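Local coordinates for xylosidase (Xanthomonas axonopodis pv. citri, PDB 6XN2), which probably hydrolyses xylo-oligosaccharides such as xylotriose as a family 43 glycoside hydrolase, cutting at the xylose units of the chain, at residues S168-V173 / F255-W260; T48-A53 / M117-A122; Y182-G187 / P259-H264. One frame throughout, in Å; residues are numbered along the deposited sequence.

Contact 1 of 3, residues S168-V173 / F255-W260; sequences SIDPAV and FFEGPW. With XYP (beta-D-xylopyranose), chain E.
I169 reaches E257 only loosely, CD1 lying 4.3 Å from OE1, and both side chains flank the same xylose. The I169 methyl rests against O2 and C2 of the sugar, while E257 OE1 accepts a hydrogen bond from its O1. D170 carries most of the work. Its CG stands anti to the carbonyl carbon (chi1 -69°), which aims the carboxylate across at 255-260 and at the xylose. OD1 takes the xylose O3 hydroxyl at 2.8 Å. OD2 takes the sugar O2 at 2.9 Å. It also receives a weak bond from G258 N at 2.8 Å, bent to an N-H...O angle of 122°. The sugar O2 therefore sits between two carboxylates, whose nearest oxygens, D170 OD2 and E257 OE1, are 4.2 Å apart. D170, E257 and the nearby D50 are consistent with the Asp-Asp-Glu trio of GH43 active sites. Behind the carboxylate, D170 O lies over CD of the P259 ring, and a water donates to both D170 O and P259 O, filling in where no backbone bond joins the segments. A172 closes the contact, its CB 3.2 Å from P259 O and obliquely placed against the W260 indole, whose NE1 is bonded to I311 O. In the five-bladed propeller of this family, strands 172-175 and 257-264 are innermost strands of adjacent blades, running nearly parallel beside the sugar pocket at the propeller's centre. Strand 181-185 pairs with the first through backbone hydrogen bonding of A172 with Y184; strand 267-273 pairs with the second, where F256 and E257 both face S273 in a classic beta bulge.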
loop_
_atom_site.group_PDB
_atom_site.type_symbol
_atom_site.label_atom_id
_atom_site.label_comp_id
_atom_site.label_asym_id
_atom_site.label_seq_id
_atom_site.Cartn_x
_atom_site.Cartn_y
_atom_site.Cartn_z
ATOM N N SER A 168 -11.956 -4.224 -5.403
ATOM C CA SER A 168 -11.301 -4.086 -4.113
ATOM C C SER A 168 -10.385 -2.846 -4.135
ATOM O O SER A 168 -10.620 -1.899 -4.902
ATOM C CB SER A 168 -10.517 -5.365 -3.765
ATOM O OG SER A 168 -10.164 -5.404 -2.390
ATOM N N ILE A 169 -9.376 -2.822 -3.288
ATOM C CA ILE A 169 -8.559 -1.637 -3.108
ATOM C C ILE A 169 -7.055 -1.801 -3.117
ATOM O O ILE A 169 -6.562 -2.787 -3.559
ATOM C CB ILE A 169 -8.886 -1.052 -1.718
ATOM C CG1 ILE A 169 -8.715 -2.103 -0.647
ATOM C CG2 ILE A 169 -10.302 -0.618 -1.597
ATOM C CD1 ILE A 169 -8.846 -1.577 0.756
ATOM N N ASP A 170 -6.356 -0.735 -2.717
ATOM C CA ASP A 170 -4.921 -0.777 -2.435
ATOM C C ASP A 170 -4.023 -1.224 -3.592
ATOM O O ASP A 170 -3.258 -2.187 -3.452
ATOM C CB ASP A 170 -4.682 -1.678 -1.220
ATOM C CG ASP A 170 -5.219 -1.068 0.054
ATOM O OD1 ASP A 170 -5.810 0.038 -0.032
ATOM O OD2 ASP A 170 -5.048 -1.678 1.136
ATOM N N PRO A 171 -4.059 -0.520 -4.696
ATOM C CA PRO A 171 -3.184 -0.945 -5.777
ATOM C C PRO A 171 -1.726 -0.691 -5.520
ATOM O O PRO A 171 -1.381 0.225 -4.847
ATOM C CB PRO A 171 -3.595 -0.036 -6.913
ATOM C CG PRO A 171 -4.072 1.177 -6.251
ATOM C CD PRO A 171 -4.757 0.711 -5.019
ATOM N N ALA A 172 -0.900 -1.574 -6.027
ATOM C CA ALA A 172 0.545 -1.357 -6.027
ATOM C C ALA A 172 1.082 -1.768 -7.387
ATOM O O ALA A 172 0.845 -2.891 -7.835
ATOM C CB ALA A 172 1.224 -2.150 -4.916
ATOM N N VAL A 173 1.795 -0.865 -8.050
ATOM C CA VAL A 173 2.309 -1.174 -9.380
ATOM C C VAL A 173 3.824 -1.340 -9.357
ATOM O O VAL A 173 4.565 -0.392 -9.078
ATOM C CB VAL A 173 1.935 -0.101 -10.402
ATOM C CG1 VAL A 173 2.583 -0.408 -11.737
ATOM C CG2 VAL A 173 0.428 -0.033 -10.543
ATOM N N PHE A 255 -2.705 -12.473 4.566
ATOM C CA PHE A 255 -2.912 -11.189 3.936
ATOM C C PHE A 255 -4.204 -10.489 4.308
ATOM O O PHE A 255 -5.210 -11.087 4.340
ATOM C CB PHE A 255 -2.817 -11.365 2.424
ATOM C CG PHE A 255 -3.218 -10.159 1.647
ATOM C CD1 PHE A 255 -2.335 -9.157 1.422
ATOM C CD2 PHE A 255 -4.482 -10.033 1.173
ATOM C CE1 PHE A 255 -2.687 -8.049 0.729
ATOM C CE2 PHE A 255 -4.850 -8.920 0.476
ATOM C CZ PHE A 255 -3.946 -7.921 0.258
ATOM N N PHE A 256 -4.144 -9.200 4.598
ATOM C CA PHE A 256 -5.312 -8.412 4.916
ATOM C C PHE A 256 -5.524 -7.322 3.892
ATOM O O PHE A 256 -6.551 -7.276 3.316
ATOM C CB PHE A 256 -5.212 -7.790 6.276
ATOM C CG PHE A 256 -6.464 -7.131 6.757
ATOM C CD1 PHE A 256 -6.689 -5.807 6.537
ATOM C CD2 PHE A 256 -7.376 -7.824 7.512
ATOM C CE1 PHE A 256 -7.803 -5.196 7.013
ATOM C CE2 PHE A 256 -8.488 -7.213 7.988
ATOM C CZ PHE A 256 -8.703 -5.901 7.742
ATOM N N GLU A 257 -4.541 -6.460 3.692
ATOM C CA GLU A 257 -4.612 -5.372 2.734
ATOM C C GLU A 257 -3.242 -4.788 2.375
ATOM O O GLU A 257 -2.252 -5.246 2.830
ATOM C CB GLU A 257 -5.529 -4.248 3.214
ATOM C CG GLU A 257 -5.006 -3.390 4.334
ATOM C CD GLU A 257 -6.089 -2.621 5.079
ATOM O OE1 GLU A 257 -7.208 -2.554 4.632
ATOM O OE2 GLU A 257 -5.805 -2.036 6.113
ATOM N N GLY A 258 -3.247 -3.830 1.467
ATOM C CA GLY A 258 -2.063 -3.065 1.099
ATOM C C GLY A 258 -0.813 -3.801 0.644
ATOM O O GLY A 258 0.260 -3.603 1.231
ATOM N N PRO A 259 -0.895 -4.586 -0.416
ATOM C CA PRO A 259 0.284 -5.281 -0.886
ATOM C C PRO A 259 1.323 -4.355 -1.475
ATOM O O PRO A 259 1.025 -3.330 -1.937
ATOM C CB PRO A 259 -0.253 -6.173 -1.988
ATOM C CG PRO A 259 -1.442 -5.509 -2.466
ATOM C CD PRO A 259 -2.021 -4.756 -1.324
ATOM N N TRP A 260 2.564 -4.754 -1.398
ATOM C CA TRP A 260 3.653 -4.007 -2.015
ATOM C C TRP A 260 4.690 -5.018 -2.428
ATOM O O TRP A 260 4.925 -5.987 -1.709
ATOM C CB TRP A 260 4.250 -2.972 -1.052
ATOM C CG TRP A 260 5.383 -2.154 -1.649
ATOM C CD1 TRP A 260 6.717 -2.470 -1.640
ATOM C CD2 TRP A 260 5.276 -0.894 -2.336
ATOM N NE1 TRP A 260 7.439 -1.488 -2.277
ATOM C CE2 TRP A 260 6.582 -0.510 -2.715
ATOM C CE3 TRP A 260 4.206 -0.049 -2.660
ATOM C CZ2 TRP A 260 6.845 0.679 -3.401
ATOM C CZ3 TRP A 260 4.466 1.126 -3.347
ATOM C CH2 TRP A 260 5.778 1.483 -3.707
HETATM O O1 XYP E . -8.443 0.045 5.232
HETATM C C1 XYP E . -7.550 1.099 4.955
HETATM C C2 XYP E . -7.167 1.025 3.492
HETATM C C3 XYP E . -6.563 2.297 2.990
HETATM C C4 XYP E . -7.409 3.483 3.404
HETATM C C5 XYP E . -7.587 3.466 4.894
HETATM O O2 XYP E . -6.229 -0.007 3.222
HETATM O O3 XYP E . -6.590 2.111 1.606
HETATM O O4 XYP E . -6.763 4.669 3.070
HETATM O O5 XYP E . -8.219 2.285 5.298
HETATM O O HOH W 1 -1.153 -1.612 -1.723
#

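Contact 2 of 3, residues T48-A53 / M117-A122; sequences TADPSA and MWAPDA. With XYP (beta-D-xylopyranose), chain E.
D50 and S52 both face 117-122, and each sets its side chain anti to the carbonyl carbon and beside the backbone N. That torsion carries the D50 carboxylate on to the sugar (chi1 -42°) and S52 OG to P120 O (chi1 -79°). D50 presses CB against A119 CB at 3.4 Å, a close methylene-to-methyl contact. Its OD2 accepts the xylose O4 hydroxyl at 2.6 Å; S65 OG bonds that same oxygen. From 117-122, A119 N donates to the sugar O3 at 3.3 Å. Beside it, xylose C4 lies over one face of the W118 indole, 3.6 Å above the plane and toward its rim. This indole and carboxylate line part of the pocket at the centre of the GH43 beta-propeller, whose innermost strands here come from two successive blades. Farther along both segments, S52 OG donates to P120 O at 2.9 Å, lying in the carbonyl plane with a C=O...O angle of 151°. P120 O also receives a water that donates to D50 O as well, so two donors grip this buried carbonyl. D121 brings OD1 to within 3.2 Å of S52 CB, while its carboxylate is held by H54 NE2 on OD1 and V173 N on OD2.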
loop_
_atom_site.group_PDB
_atom_site.type_symbol
_atom_site.label_atom_id
_atom_site.label_comp_id
_atom_site.label_asym_id
_atom_site.label_seq_id
_atom_site.Cartn_x
_atom_site.Cartn_y
_atom_site.Cartn_z
ATOM N N THR A 48 -1.850 12.508 6.291
ATOM C CA THR A 48 -1.451 11.669 5.165
ATOM C C THR A 48 -1.366 10.207 5.595
ATOM O O THR A 48 -1.056 9.910 6.747
ATOM C CB THR A 48 -0.087 12.098 4.588
ATOM O OG1 THR A 48 0.903 12.061 5.627
ATOM C CG2 THR A 48 -0.154 13.509 4.003
ATOM N N ALA A 49 -1.638 9.290 4.671
ATOM C CA ALA A 49 -1.594 7.862 4.982
ATOM C C ALA A 49 -1.157 7.057 3.768
ATOM O O ALA A 49 -1.010 7.607 2.684
ATOM C CB ALA A 49 -2.949 7.382 5.471
ATOM N N ASP A 50 -0.946 5.757 3.966
ATOM C CA ASP A 50 -0.690 4.820 2.871
ATOM C C ASP A 50 0.390 5.289 1.893
ATOM O O ASP A 50 0.121 5.442 0.699
ATOM C CB ASP A 50 -1.978 4.580 2.095
ATOM C CG ASP A 50 -3.191 4.408 3.004
ATOM O OD1 ASP A 50 -3.109 3.670 4.006
ATOM O OD2 ASP A 50 -4.232 5.018 2.703
ATOM N N PRO A 51 1.614 5.514 2.386
ATOM C CA PRO A 51 2.611 6.131 1.502
ATOM C C PRO A 51 3.147 5.180 0.431
ATOM O O PRO A 51 3.617 4.094 0.760
ATOM C CB PRO A 51 3.719 6.540 2.472
ATOM C CG PRO A 51 3.631 5.526 3.570
ATOM C CD PRO A 51 2.171 5.181 3.711
ATOM N N SER A 52 3.145 5.600 -0.811
ATOM C CA SER A 52 3.726 4.822 -1.873
ATOM C C SER A 52 4.898 5.623 -2.401
ATOM O O SER A 52 4.719 6.578 -3.064
ATOM C CB SER A 52 2.707 4.559 -2.956
ATOM O OG SER A 52 1.834 3.533 -2.616
ATOM N N ALA A 53 6.100 5.175 -2.084
ATOM C CA ALA A 53 7.308 5.931 -2.456
ATOM C C ALA A 53 7.932 5.395 -3.733
ATOM O O ALA A 53 8.051 4.203 -3.878
ATOM C CB ALA A 53 8.294 5.896 -1.336
ATOM N N MET A 117 -11.483 8.085 -1.804
ATOM C CA MET A 117 -10.245 7.992 -2.557
ATOM C C MET A 117 -9.163 7.441 -1.638
ATOM O O MET A 117 -8.552 8.187 -0.868
ATOM C CB MET A 117 -9.868 9.361 -3.108
ATOM C CG MET A 117 -10.943 9.962 -4.009
ATOM S SD MET A 117 -10.767 9.352 -5.700
ATOM C CE MET A 117 -9.657 10.578 -6.386
ATOM N N TRP A 118 -8.974 6.130 -1.679
ATOM C CA TRP A 118 -8.066 5.421 -0.796
ATOM C C TRP A 118 -6.642 5.221 -1.302
ATOM O O TRP A 118 -6.285 5.769 -2.279
ATOM C CB TRP A 118 -8.725 4.125 -0.334
ATOM C CG TRP A 118 -9.860 4.348 0.650
ATOM C CD1 TRP A 118 -10.407 5.508 0.994
ATOM C CD2 TRP A 118 -10.542 3.354 1.408
ATOM N NE1 TRP A 118 -11.386 5.323 1.919
ATOM C CE2 TRP A 118 -11.484 4.004 2.193
ATOM C CE3 TRP A 118 -10.431 1.978 1.512
ATOM C CZ2 TRP A 118 -12.305 3.331 3.059
ATOM C CZ3 TRP A 118 -11.248 1.323 2.361
ATOM C CH2 TRP A 118 -12.170 1.988 3.120
ATOM N N ALA A 119 -5.854 4.440 -0.589
ATOM C CA ALA A 119 -4.458 4.180 -0.878
ATOM C C ALA A 119 -4.014 4.066 -2.332
ATOM O O ALA A 119 -4.222 3.090 -2.923
ATOM C CB ALA A 119 -4.022 2.961 -0.128
ATOM N N PRO A 120 -3.296 5.059 -2.838
ATOM C CA PRO A 120 -2.896 5.023 -4.233
ATOM C C PRO A 120 -1.465 4.633 -4.500
ATOM O O PRO A 120 -0.717 4.402 -3.609
ATOM C CB PRO A 120 -3.047 6.474 -4.623
ATOM C CG PRO A 120 -2.592 7.182 -3.425
ATOM C CD PRO A 120 -3.010 6.361 -2.250
ATOM N N ASP A 121 -1.116 4.574 -5.771
ATOM C CA ASP A 121 0.263 4.298 -6.153
ATOM C C ASP A 121 0.526 4.947 -7.501
ATOM O O ASP A 121 -0.389 5.472 -8.137
ATOM C CB ASP A 121 0.542 2.790 -6.210
ATOM C CG ASP A 121 2.033 2.469 -6.155
ATOM O OD1 ASP A 121 2.834 3.402 -5.926
ATOM O OD2 ASP A 121 2.403 1.290 -6.340
ATOM N N ALA A 122 1.774 4.921 -7.942
ATOM C CA ALA A 122 2.117 5.548 -9.204
ATOM C C ALA A 122 3.086 4.690 -9.992
ATOM O O ALA A 122 3.752 3.816 -9.434
ATOM C CB ALA A 122 2.700 6.933 -8.964
HETATM O O1 XYP E . -8.443 0.045 5.232
HETATM C C1 XYP E . -7.550 1.099 4.955
HETATM C C2 XYP E . -7.167 1.025 3.492
HETATM C C3 XYP E . -6.563 2.297 2.990
HETATM C C4 XYP E . -7.409 3.483 3.404
HETATM C C5 XYP E . -7.587 3.466 4.894
HETATM O O2 XYP E . -6.229 -0.007 3.222
HETATM O O3 XYP E . -6.590 2.111 1.606
HETATM O O4 XYP E . -6.763 4.669 3.070
HETATM O O5 XYP E . -8.219 2.285 5.298
HETATM O O HOH W 2 -0.621 3.367 -1.030
#

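Contact 3 of 3, residues Y182-G187 / P259-H264; sequences YLYFGG and PWVHQH
The Y184 ring takes V261 on one face: methyl CG2 stands 3.5 Å from the ring centroid and 15° off the normal, a clear CH-pi contact. It is shifted toward the hydroxyl end of the ring, so the closest carbon is CZ, with CE1 next and the V261 CB following over the same rim. The two side chains cross at about a right angle. At the far edge of the ring the hydroxyl bonds to P288 O, which pins the phenol while the valine packs on it. V261 turns CG1 anti to its own N (chi1 178°), leaving CG2 beside that N and directed at the aromatic face. At the root of the tyrosine, CB meets P259 CG at 4.1 Å, and the same CG lies equally near F185 N. The proline ring thus fits against the base of Y184 and the backbone that follows it, its CD 3.8 Å from G186 O. No hydrogen bond crosses between the segments; the contact is apolar apart from the P259 ring approaching G186 O and F185 N. Strands 182-185 and 259-264 run roughly antiparallel, 148° between their directions, but at 6.9 Å their axes are too far apart for sheet pairing. They belong to adjoining blades of the propeller, and the tyrosine, proline and valine pack between them. L174 of strand 172-175 touches both Y184 and V261, L270 of strand 267-273 touches P259 and V261, and V219 of strand 218-221 lies against Y184.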
loop_
_atom_site.group_PDB
_atom_site.type_symbol
_atom_site.label_atom_id
_atom_site.label_comp_id
_atom_site.label_asym_id
_atom_site.label_seq_id
_atom_site.Cartn_x
_atom_site.Cartn_y
_atom_site.Cartn_z
ATOM N N TYR A 182 3.509 -4.657 -13.186
ATOM C CA TYR A 182 2.515 -5.536 -12.618
ATOM C C TYR A 182 1.672 -4.815 -11.601
ATOM O O TYR A 182 2.167 -4.115 -10.789
ATOM C CB TYR A 182 3.152 -6.741 -11.937
ATOM C CG TYR A 182 3.945 -7.652 -12.825
ATOM C CD1 TYR A 182 5.255 -7.422 -13.069
ATOM C CD2 TYR A 182 3.378 -8.731 -13.400
ATOM C CE1 TYR A 182 5.980 -8.245 -13.881
ATOM C CE2 TYR A 182 4.091 -9.557 -14.207
ATOM C CZ TYR A 182 5.390 -9.306 -14.459
ATOM O OH TYR A 182 6.106 -10.141 -15.254
ATOM N N LEU A 183 0.376 -5.001 -11.674
ATOM C CA LEU A 183 -0.527 -4.396 -10.711
ATOM C C LEU A 183 -0.920 -5.414 -9.648
ATOM O O LEU A 183 -1.344 -6.526 -9.967
ATOM C CB LEU A 183 -1.776 -3.841 -11.406
ATOM C CG LEU A 183 -2.886 -3.337 -10.466
ATOM C CD1 LEU A 183 -2.451 -2.101 -9.679
ATOM C CD2 LEU A 183 -4.165 -3.075 -11.253
ATOM N N TYR A 184 -0.743 -5.034 -8.387
ATOM C CA TYR A 184 -1.188 -5.835 -7.254
ATOM C C TYR A 184 -2.318 -5.108 -6.570
ATOM O O TYR A 184 -2.267 -3.889 -6.443
ATOM C CB TYR A 184 -0.049 -6.075 -6.262
ATOM C CG TYR A 184 1.117 -6.837 -6.841
ATOM C CD1 TYR A 184 2.113 -6.179 -7.563
ATOM C CD2 TYR A 184 1.229 -8.215 -6.658
ATOM C CE1 TYR A 184 3.194 -6.878 -8.092
ATOM C CE2 TYR A 184 2.309 -8.920 -7.185
ATOM C CZ TYR A 184 3.281 -8.245 -7.901
ATOM O OH TYR A 184 4.349 -8.936 -8.426
ATOM N N PHE A 185 -3.332 -5.837 -6.121
ATOM C CA PHE A 185 -4.395 -5.191 -5.368
ATOM C C PHE A 185 -5.144 -6.134 -4.434
ATOM O O PHE A 185 -5.001 -7.357 -4.504
ATOM C CB PHE A 185 -5.380 -4.486 -6.327
ATOM C CG PHE A 185 -6.044 -5.393 -7.347
ATOM C CD1 PHE A 185 -5.418 -5.691 -8.552
ATOM C CD2 PHE A 185 -7.322 -5.896 -7.125
ATOM C CE1 PHE A 185 -6.033 -6.498 -9.502
ATOM C CE2 PHE A 185 -7.948 -6.702 -8.076
ATOM C CZ PHE A 185 -7.302 -7.005 -9.262
ATOM N N GLY A 186 -5.934 -5.541 -3.543
ATOM C CA GLY A 186 -6.748 -6.311 -2.629
ATOM C C GLY A 186 -6.737 -5.825 -1.197
ATOM O O GLY A 186 -5.742 -5.324 -0.683
ATOM N N GLY A 187 -7.877 -5.978 -0.549
ATOM C CA GLY A 187 -7.994 -5.724 0.871
ATOM C C GLY A 187 -9.279 -6.381 1.315
ATOM O O GLY A 187 -10.300 -6.223 0.651
ATOM N N PRO A 259 -0.895 -4.586 -0.416
ATOM C CA PRO A 259 0.284 -5.281 -0.886
ATOM C C PRO A 259 1.323 -4.355 -1.475
ATOM O O PRO A 259 1.025 -3.330 -1.937
ATOM C CB PRO A 259 -0.253 -6.173 -1.988
ATOM C CG PRO A 259 -1.442 -5.509 -2.466
ATOM C CD PRO A 259 -2.021 -4.756 -1.324
ATOM N N TRP A 260 2.564 -4.754 -1.398
ATOM C CA TRP A 260 3.653 -4.007 -2.015
ATOM C C TRP A 260 4.690 -5.018 -2.428
ATOM O O TRP A 260 4.925 -5.987 -1.709
ATOM C CB TRP A 260 4.250 -2.972 -1.052
ATOM C CG TRP A 260 5.383 -2.154 -1.649
ATOM C CD1 TRP A 260 6.717 -2.470 -1.640
ATOM C CD2 TRP A 260 5.276 -0.894 -2.336
ATOM N NE1 TRP A 260 7.439 -1.488 -2.277
ATOM C CE2 TRP A 260 6.582 -0.510 -2.715
ATOM C CE3 TRP A 260 4.206 -0.049 -2.660
ATOM C CZ2 TRP A 260 6.845 0.679 -3.401
ATOM C CZ3 TRP A 260 4.466 1.126 -3.347
ATOM C CH2 TRP A 260 5.778 1.483 -3.707
ATOM N N VAL A 261 5.299 -4.814 -3.593
ATOM C CA VAL A 261 6.343 -5.723 -4.043
ATOM C C VAL A 261 7.581 -4.935 -4.436
ATOM O O VAL A 261 7.492 -3.929 -5.137
ATOM C CB VAL A 261 5.880 -6.603 -5.231
ATOM C CG1 VAL A 261 7.014 -7.509 -5.713
ATOM C CG2 VAL A 261 4.681 -7.456 -4.825
ATOM N N HIS A 262 8.739 -5.375 -3.962
ATOM C CA HIS A 262 9.986 -4.797 -4.432
ATOM C C HIS A 262 10.976 -5.906 -4.795
ATOM O O HIS A 262 10.862 -7.050 -4.331
ATOM C CB HIS A 262 10.577 -3.826 -3.390
ATOM C CG HIS A 262 11.234 -4.495 -2.220
ATOM N ND1 HIS A 262 10.555 -4.823 -1.067
ATOM C CD2 HIS A 262 12.522 -4.863 -2.018
ATOM C CE1 HIS A 262 11.393 -5.382 -0.210
ATOM N NE2 HIS A 262 12.591 -5.422 -0.764
ATOM N N GLN A 263 11.939 -5.564 -5.627
ATOM C CA GLN A 263 12.944 -6.487 -6.048
ATOM C C GLN A 263 14.264 -6.222 -5.358
ATOM O O GLN A 263 14.685 -5.125 -5.251
ATOM C CB GLN A 263 13.162 -6.404 -7.557
ATOM C CG GLN A 263 12.094 -7.045 -8.390
ATOM C CD GLN A 263 12.402 -7.014 -9.861
ATOM O OE1 GLN A 263 12.213 -6.045 -10.496
ATOM N NE2 GLN A 263 12.879 -8.104 -10.379
ATOM N N HIS A 264 14.909 -7.284 -4.935
ATOM C CA HIS A 264 16.178 -7.194 -4.303
ATOM C C HIS A 264 16.854 -8.523 -4.370
ATOM O O HIS A 264 16.235 -9.526 -4.140
ATOM C CB HIS A 264 16.016 -6.799 -2.856
ATOM C CG HIS A 264 17.277 -6.865 -2.083
ATOM N ND1 HIS A 264 18.268 -5.935 -2.221
ATOM C CD2 HIS A 264 17.734 -7.781 -1.215
ATOM C CE1 HIS A 264 19.267 -6.250 -1.436
ATOM N NE2 HIS A 264 18.970 -7.368 -0.816
#

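Overall arrangement
All three contacts are buried in the core of a single propeller, and each joins neighbouring blades. Contacts 1 and 2 share the xylose and carry polar chemistry: carboxylates, hydroxyls and one bridging water each. They touch directly, P171 CD lying 3.2 Å from A119 O and D170 OD1 3.4 Å from A119 CB. Contact 3, one strand farther out on one side, is apolar and lacks any sugar contact. It shares P259 and W260 with contact 1 through strand 257-264, and I169 O meets G186 N at 2.8 Å. W260 also reaches contact 2, its CZ3 3.6 Å from S52 OG.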